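Local coordinates for protein Old Yellow Enzyme (Pichia, PDB 6AGZ) that probably reduces the carbon-carbon double bond of enone compounds, using a bound flavin mononucleotide held in a TIM barrel, at residues 18-23 against 181-186; 277-282 against 307-312. All coordinates share one frame; numbering follows the deposited sequence.

Contact 1 (18-23 against 181-186); sequences IKVGKI and FDMVEV
Asp182 OD2 is gripped by two donors, His101 NE2 and the backbone N of Ile107. The other oxygen of Asp182, OD1, touches Ile23 in van der Waals contact, 3.7 Å from Ile23 CG2, and the two side chains cross at about a right angle. The bonds to OD2 are likely to limit the turning of this carboxylate. Beside it, Ile23 and Met183 meet tip to tip, with CD1 of the isoleucine 3.7 Å from CE of the methionine. Placed between the backbone N and the carbonyl carbon (chi1 63°), Ile23 CG1 also comes to 3.9 Å from Met183 CE. Segment 18-23 holds the first strand and the type II' turn (Val20 to Ile23) of the hairpin 18-25, and it meets the start of barrel strand 183-187. Across the turn, Val20 N bonds to Ile23 O and Ile23 N to Val20 O, each at 2.9 Å. Gly21 takes a positive phi of 60°, which favours glycine. The hairpin thus presents Val20 and Ile23 together to one methyl group. An alanine at Ile23 would probably open a gap beside Met183 CE and leave that methyl freer to move. Val20 meets the same methyl with CG1, at 3.6 Å from Met183 CE. The methionine chain bends at chi2 (96°), which sets SD, and the extended chi3 then carries CE out to the hairpin.

Contact 2 (277-282 against 307-312); sequences KRLAYV and QIWKGV
Arg278 and Val282 sandwich the indole of Trp309 at the junction of two neighbouring strands of the TIM barrel, 281-285 and 313-316. Trp309 comes directly after helix 303-308.

On one face the contact is cation-pi. Arg278 CZ lies 4.7 Å from the centroid of the six-membered ring of Trp309. The guanidinium and ring planes are 75° apart, so the groups do not stack flat. NH1 stands above the ring, offset toward the rim, and also forms a salt bridge with Glu270. Arg278 CD packs on Trp309 CH2 at 3.5 Å.

The opposite face is met by Val282. Its CG2 makes a CH-pi contact over the centre of the six-membered ring of Trp309, 3.6 Å from the centroid. Leu279 N lies at the edge of the ring, and CB of the same leucine touches Trp309 CH2. A separate apolar contact, away from the indole, pairs Tyr281 CB with Val312 CG1 at 3.7 Å.

Gly311 fits closely here. A side chain on it would clash with Arg278 CD and Trp309 CZ2.

The polar contacts centre on the backbone of Val312. One water bridges the segments, donating to Leu279 O and accepting from Val312 N. Val312 O accepts two bonds, from opposite faces of its carbonyl plane. Val282 N gives one, at 3.0 Å from Val312 O. Trp309 NE1 gives the other, from above the carbonyl plane, at 2.9 Å from Val312 O.

Overall arrangement
Contact 1 closes before contact 2 opens along the chain, and their centres are 12 Å apart. Both reach the closed eight-stranded parallel barrel. Contact 1 sets the hairpin 18-20/23-25 against strand 183-187. Contact 2 joins the start of strand 281-285 to the residues leading into strand 313-316. Strand 236-240 lies between 183-187 and 281-285 in the barrel order. They touch directly. Glu185 OE1 and Tyr281 OH lie 2.5 Å apart, a probable hydrogen bond, and Met183 and Val20 pack on Ala280. The flavin is about 14 Å from the Met183 side chain and about 9 Å from that of Tyr281. Both contacts thus join parts at the N-terminal ends of barrel strands, away from the flavin.

Contact 1 (18-23 against 181-186)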
loop_
_atom_site.group_PDB
_atom_site.type_symbol
_atom_site.label_atom_id
_atom_site.label_comp_id
_atom_site.label_asym_id
_atom_site.label_seq_id
_atom_site.Cartn_x
_atom_site.Cartn_y
_atom_site.Cartn_z
ATOM N N ILE A 18 -3.468 28.506 -2.170
ATOM C CA ILE A 18 -3.477 27.383 -1.235
ATOM C C ILE A 18 -2.519 27.688 -0.094
ATOM O O ILE A 18 -1.456 28.279 -0.298
ATOM C CB ILE A 18 -3.111 26.057 -1.940
ATOM C CG1 ILE A 18 -3.231 24.878 -0.971
ATOM C CG2 ILE A 18 -1.713 26.124 -2.540
ATOM C CD1 ILE A 18 -2.847 23.546 -1.580
ATOM N N LYS A 19 -2.903 27.290 1.115
ATOM C CA LYS A 19 -2.057 27.463 2.287
ATOM C C LYS A 19 -1.174 26.231 2.454
ATOM O O LYS A 19 -1.679 25.113 2.606
ATOM C CB LYS A 19 -2.900 27.693 3.541
ATOM C CG LYS A 19 -2.077 27.774 4.815
ATOM C CD LYS A 19 -2.776 28.600 5.879
ATOM C CE LYS A 19 -1.769 29.191 6.854
ATOM N NZ LYS A 19 -2.028 28.766 8.255
ATOM N N VAL A 20 0.139 26.438 2.415
ATOM C CA VAL A 20 1.116 25.378 2.628
ATOM C C VAL A 20 2.034 25.810 3.761
ATOM O O VAL A 20 2.543 26.938 3.757
ATOM C CB VAL A 20 1.920 25.073 1.350
ATOM C CG1 VAL A 20 2.870 23.909 1.586
ATOM C CG2 VAL A 20 0.979 24.767 0.195
ATOM N N GLY A 21 2.235 24.924 4.730
ATOM C CA GLY A 21 2.977 25.317 5.915
ATOM C C GLY A 21 2.255 26.456 6.603
ATOM O O GLY A 21 1.059 26.375 6.901
ATOM N N LYS A 22 2.983 27.543 6.849
ATOM C CA LYS A 22 2.391 28.768 7.366
ATOM C C LYS A 22 2.318 29.870 6.317
ATOM O O LYS A 22 2.004 31.015 6.661
ATOM C CB LYS A 22 3.165 29.260 8.592
ATOM C CG LYS A 22 2.536 28.862 9.919
ATOM C CD LYS A 22 3.317 29.404 11.108
ATOM C CE LYS A 22 4.626 28.660 11.300
ATOM N NZ LYS A 22 4.565 27.741 12.472
ATOM N N ILE A 23 2.598 29.563 5.053
ATOM C CA ILE A 23 2.585 30.570 4.001
ATOM C C ILE A 23 1.423 30.304 3.052
ATOM O O ILE A 23 0.842 29.213 3.013
ATOM C CB ILE A 23 3.916 30.632 3.225
ATOM C CG1 ILE A 23 4.175 29.312 2.498
ATOM C CG2 ILE A 23 5.062 30.976 4.161
ATOM C CD1 ILE A 23 5.377 29.346 1.588
ATOM N N PHE A 181 14.737 30.271 4.060
ATOM C CA PHE A 181 13.869 29.442 3.234
ATOM C C PHE A 181 12.541 29.186 3.940
ATOM O O PHE A 181 12.460 29.156 5.171
ATOM C CB PHE A 181 14.543 28.106 2.909
ATOM C CG PHE A 181 15.659 28.208 1.907
ATOM C CD1 PHE A 181 15.395 28.144 0.548
ATOM C CD2 PHE A 181 16.973 28.348 2.323
ATOM C CE1 PHE A 181 16.418 28.228 -0.377
ATOM C CE2 PHE A 181 18.002 28.432 1.401
ATOM C CZ PHE A 181 17.724 28.372 0.050
ATOM N N ASP A 182 11.488 28.992 3.143
ATOM C CA ASP A 182 10.172 28.740 3.718
ATOM C C ASP A 182 10.039 27.302 4.203
ATOM O O ASP A 182 9.390 27.047 5.224
ATOM C CB ASP A 182 9.079 29.066 2.699
ATOM C CG ASP A 182 9.096 30.520 2.272
ATOM O OD1 ASP A 182 8.613 31.375 3.045
ATOM O OD2 ASP A 182 9.594 30.813 1.165
ATOM N N MET A 183 10.642 26.353 3.490
ATOM C CA MET A 183 10.660 24.963 3.913
ATOM C C MET A 183 12.043 24.384 3.669
ATOM O O MET A 183 12.892 24.987 3.006
ATOM C CB MET A 183 9.619 24.109 3.175
ATOM C CG MET A 183 8.184 24.550 3.351
ATOM S SD MET A 183 7.641 25.604 1.997
ATOM C CE MET A 183 5.900 25.772 2.385
ATOM N N VAL A 184 12.256 23.194 4.219
ATOM C CA VAL A 184 13.422 22.378 3.917
ATOM C C VAL A 184 12.914 20.987 3.559
ATOM O O VAL A 184 12.114 20.402 4.298
ATOM C CB VAL A 184 14.429 22.354 5.088
ATOM C CG1 VAL A 184 13.885 21.612 6.312
ATOM C CG2 VAL A 184 15.751 21.779 4.638
ATOM N N GLU A 185 13.318 20.489 2.396
ATOM C CA GLU A 185 12.782 19.248 1.850
ATOM C C GLU A 185 13.842 18.162 1.933
ATOM O O GLU A 185 14.941 18.314 1.391
ATOM C CB GLU A 185 12.314 19.429 0.406
ATOM C CG GLU A 185 11.883 18.127 -0.253
ATOM C CD GLU A 185 11.395 18.321 -1.673
ATOM O OE1 GLU A 185 10.780 19.371 -1.954
ATOM O OE2 GLU A 185 11.628 17.424 -2.509
ATOM N N VAL A 186 13.507 17.067 2.607
ATOM C CA VAL A 186 14.423 15.945 2.758
ATOM C C VAL A 186 14.324 15.078 1.507
ATOM O O VAL A 186 13.279 14.483 1.228
ATOM C CB VAL A 186 14.116 15.144 4.025
ATOM C CG1 VAL A 186 14.927 13.881 4.049
ATOM C CG2 VAL A 186 14.413 15.983 5.259
#

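Contact 2 (277-282 against 307-312)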
loop_
_atom_site.group_PDB
_atom_site.type_symbol
_atom_site.label_atom_id
_atom_site.label_comp_id
_atom_site.label_asym_id
_atom_site.label_seq_id
_atom_site.Cartn_x
_atom_site.Cartn_y
_atom_site.Cartn_z
ATOM N N LYS A 277 2.092 17.247 14.246
ATOM C CA LYS A 277 3.294 17.620 13.496
ATOM C C LYS A 277 3.053 17.236 12.040
ATOM O O LYS A 277 3.469 16.169 11.582
ATOM C CB LYS A 277 4.540 16.951 14.072
ATOM C CG LYS A 277 4.730 17.177 15.562
ATOM C CD LYS A 277 6.046 16.594 16.042
ATOM C CE LYS A 277 6.179 15.135 15.642
ATOM N NZ LYS A 277 7.585 14.780 15.311
ATOM N N ARG A 278 2.389 18.129 11.312
ATOM C CA ARG A 278 2.020 17.909 9.921
ATOM C C ARG A 278 3.070 18.551 9.025
ATOM O O ARG A 278 3.313 19.760 9.119
ATOM C CB ARG A 278 0.634 18.490 9.633
ATOM C CG ARG A 278 0.306 18.652 8.153
ATOM C CD ARG A 278 -0.160 17.349 7.521
ATOM N NE ARG A 278 -1.441 16.903 8.063
ATOM C CZ ARG A 278 -2.031 15.755 7.742
ATOM N NH1 ARG A 278 -1.453 14.927 6.883
ATOM N NH2 ARG A 278 -3.194 15.430 8.289
ATOM N N LEU A 279 3.696 17.744 8.171
ATOM C CA LEU A 279 4.683 18.268 7.239
ATOM C C LEU A 279 4.050 19.306 6.320
ATOM O O LEU A 279 2.842 19.291 6.069
ATOM C CB LEU A 279 5.294 17.140 6.405
ATOM C CG LEU A 279 6.117 16.071 7.125
ATOM C CD1 LEU A 279 6.726 15.101 6.120
ATOM C CD2 LEU A 279 7.199 16.711 7.979
ATOM N N ALA A 280 4.883 20.224 5.826
ATOM C CA ALA A 280 4.404 21.211 4.865
ATOM C C ALA A 280 3.835 20.529 3.628
ATOM O O ALA A 280 2.746 20.876 3.158
ATOM C CB ALA A 280 5.533 22.170 4.488
ATOM N N TYR A 281 4.554 19.541 3.098
ATOM C CA TYR A 281 4.077 18.771 1.958
ATOM C C TYR A 281 4.894 17.493 1.847
ATOM O O TYR A 281 5.988 17.380 2.406
ATOM C CB TYR A 281 4.158 19.576 0.655
ATOM C CG TYR A 281 5.560 19.994 0.257
ATOM C CD1 TYR A 281 6.112 21.180 0.725
ATOM C CD2 TYR A 281 6.325 19.208 -0.597
ATOM C CE1 TYR A 281 7.388 21.569 0.359
ATOM C CE2 TYR A 281 7.603 19.587 -0.967
ATOM C CZ TYR A 281 8.129 20.768 -0.486
ATOM O OH TYR A 281 9.400 21.149 -0.850
ATOM N N VAL A 282 4.337 16.525 1.123
ATOM C CA VAL A 282 5.040 15.307 0.739
ATOM C C VAL A 282 5.139 15.290 -0.779
ATOM O O VAL A 282 4.121 15.402 -1.472
ATOM C CB VAL A 282 4.330 14.044 1.259
ATOM C CG1 VAL A 282 4.985 12.796 0.692
ATOM C CG2 VAL A 282 4.357 14.010 2.778
ATOM N N GLN A 307 -4.165 7.878 -0.423
ATOM C CA GLN A 307 -5.053 7.305 0.582
ATOM C C GLN A 307 -4.492 7.476 1.985
ATOM O O GLN A 307 -5.255 7.659 2.939
ATOM C CB GLN A 307 -5.294 5.820 0.305
ATOM C CG GLN A 307 -6.311 5.526 -0.781
ATOM C CD GLN A 307 -6.774 4.081 -0.755
ATOM O OE1 GLN A 307 -6.754 3.390 -1.774
ATOM N NE2 GLN A 307 -7.195 3.617 0.416
ATOM N N ILE A 308 -3.168 7.423 2.132
ATOM C CA ILE A 308 -2.549 7.392 3.451
ATOM C C ILE A 308 -2.254 8.810 3.919
ATOM O O ILE A 308 -2.704 9.230 4.991
ATOM C CB ILE A 308 -1.270 6.537 3.440
ATOM C CG1 ILE A 308 -1.573 5.144 2.885
ATOM C CG2 ILE A 308 -0.696 6.434 4.840
ATOM C CD1 ILE A 308 -0.343 4.296 2.652
ATOM N N TRP A 309 -1.496 9.554 3.119
ATOM C CA TRP A 309 -1.134 10.923 3.466
ATOM C C TRP A 309 -2.300 11.853 3.156
ATOM O O TRP A 309 -2.799 11.879 2.025
ATOM C CB TRP A 309 0.121 11.345 2.708
ATOM C CG TRP A 309 0.471 12.777 2.906
ATOM C CD1 TRP A 309 0.320 13.787 2.005
ATOM C CD2 TRP A 309 1.021 13.370 4.089
ATOM N NE1 TRP A 309 0.748 14.973 2.548
ATOM C CE2 TRP A 309 1.181 14.746 3.827
ATOM C CE3 TRP A 309 1.395 12.873 5.341
ATOM C CZ2 TRP A 309 1.701 15.628 4.770
ATOM C CZ3 TRP A 309 1.910 13.752 6.276
ATOM C CH2 TRP A 309 2.059 15.113 5.986
ATOM N N LYS A 310 -2.732 12.619 4.160
ATOM C CA LYS A 310 -3.900 13.480 4.037
ATOM C C LYS A 310 -3.553 14.950 3.831
ATOM O O LYS A 310 -4.458 15.750 3.574
ATOM C CB LYS A 310 -4.787 13.349 5.281
ATOM C CG LYS A 310 -5.232 11.929 5.587
ATOM C CD LYS A 310 -6.141 11.385 4.499
ATOM C CE LYS A 310 -6.727 10.040 4.900
ATOM N NZ LYS A 310 -7.683 9.531 3.880
ATOM N N GLY A 311 -2.282 15.323 3.931
ATOM C CA GLY A 311 -1.870 16.705 3.825
ATOM C C GLY A 311 -1.579 17.119 2.398
ATOM O O GLY A 311 -1.969 16.455 1.434
ATOM N N VAL A 312 -0.881 18.249 2.269
ATOM C CA VAL A 312 -0.491 18.740 0.954
ATOM C C VAL A 312 0.440 17.733 0.299
ATOM O O VAL A 312 1.394 17.246 0.919
ATOM C CB VAL A 312 0.170 20.122 1.073
ATOM C CG1 VAL A 312 0.677 20.590 -0.284
ATOM C CG2 VAL A 312 -0.807 21.129 1.660
HETATM O O HOH W 1 0.216 19.229 4.798
#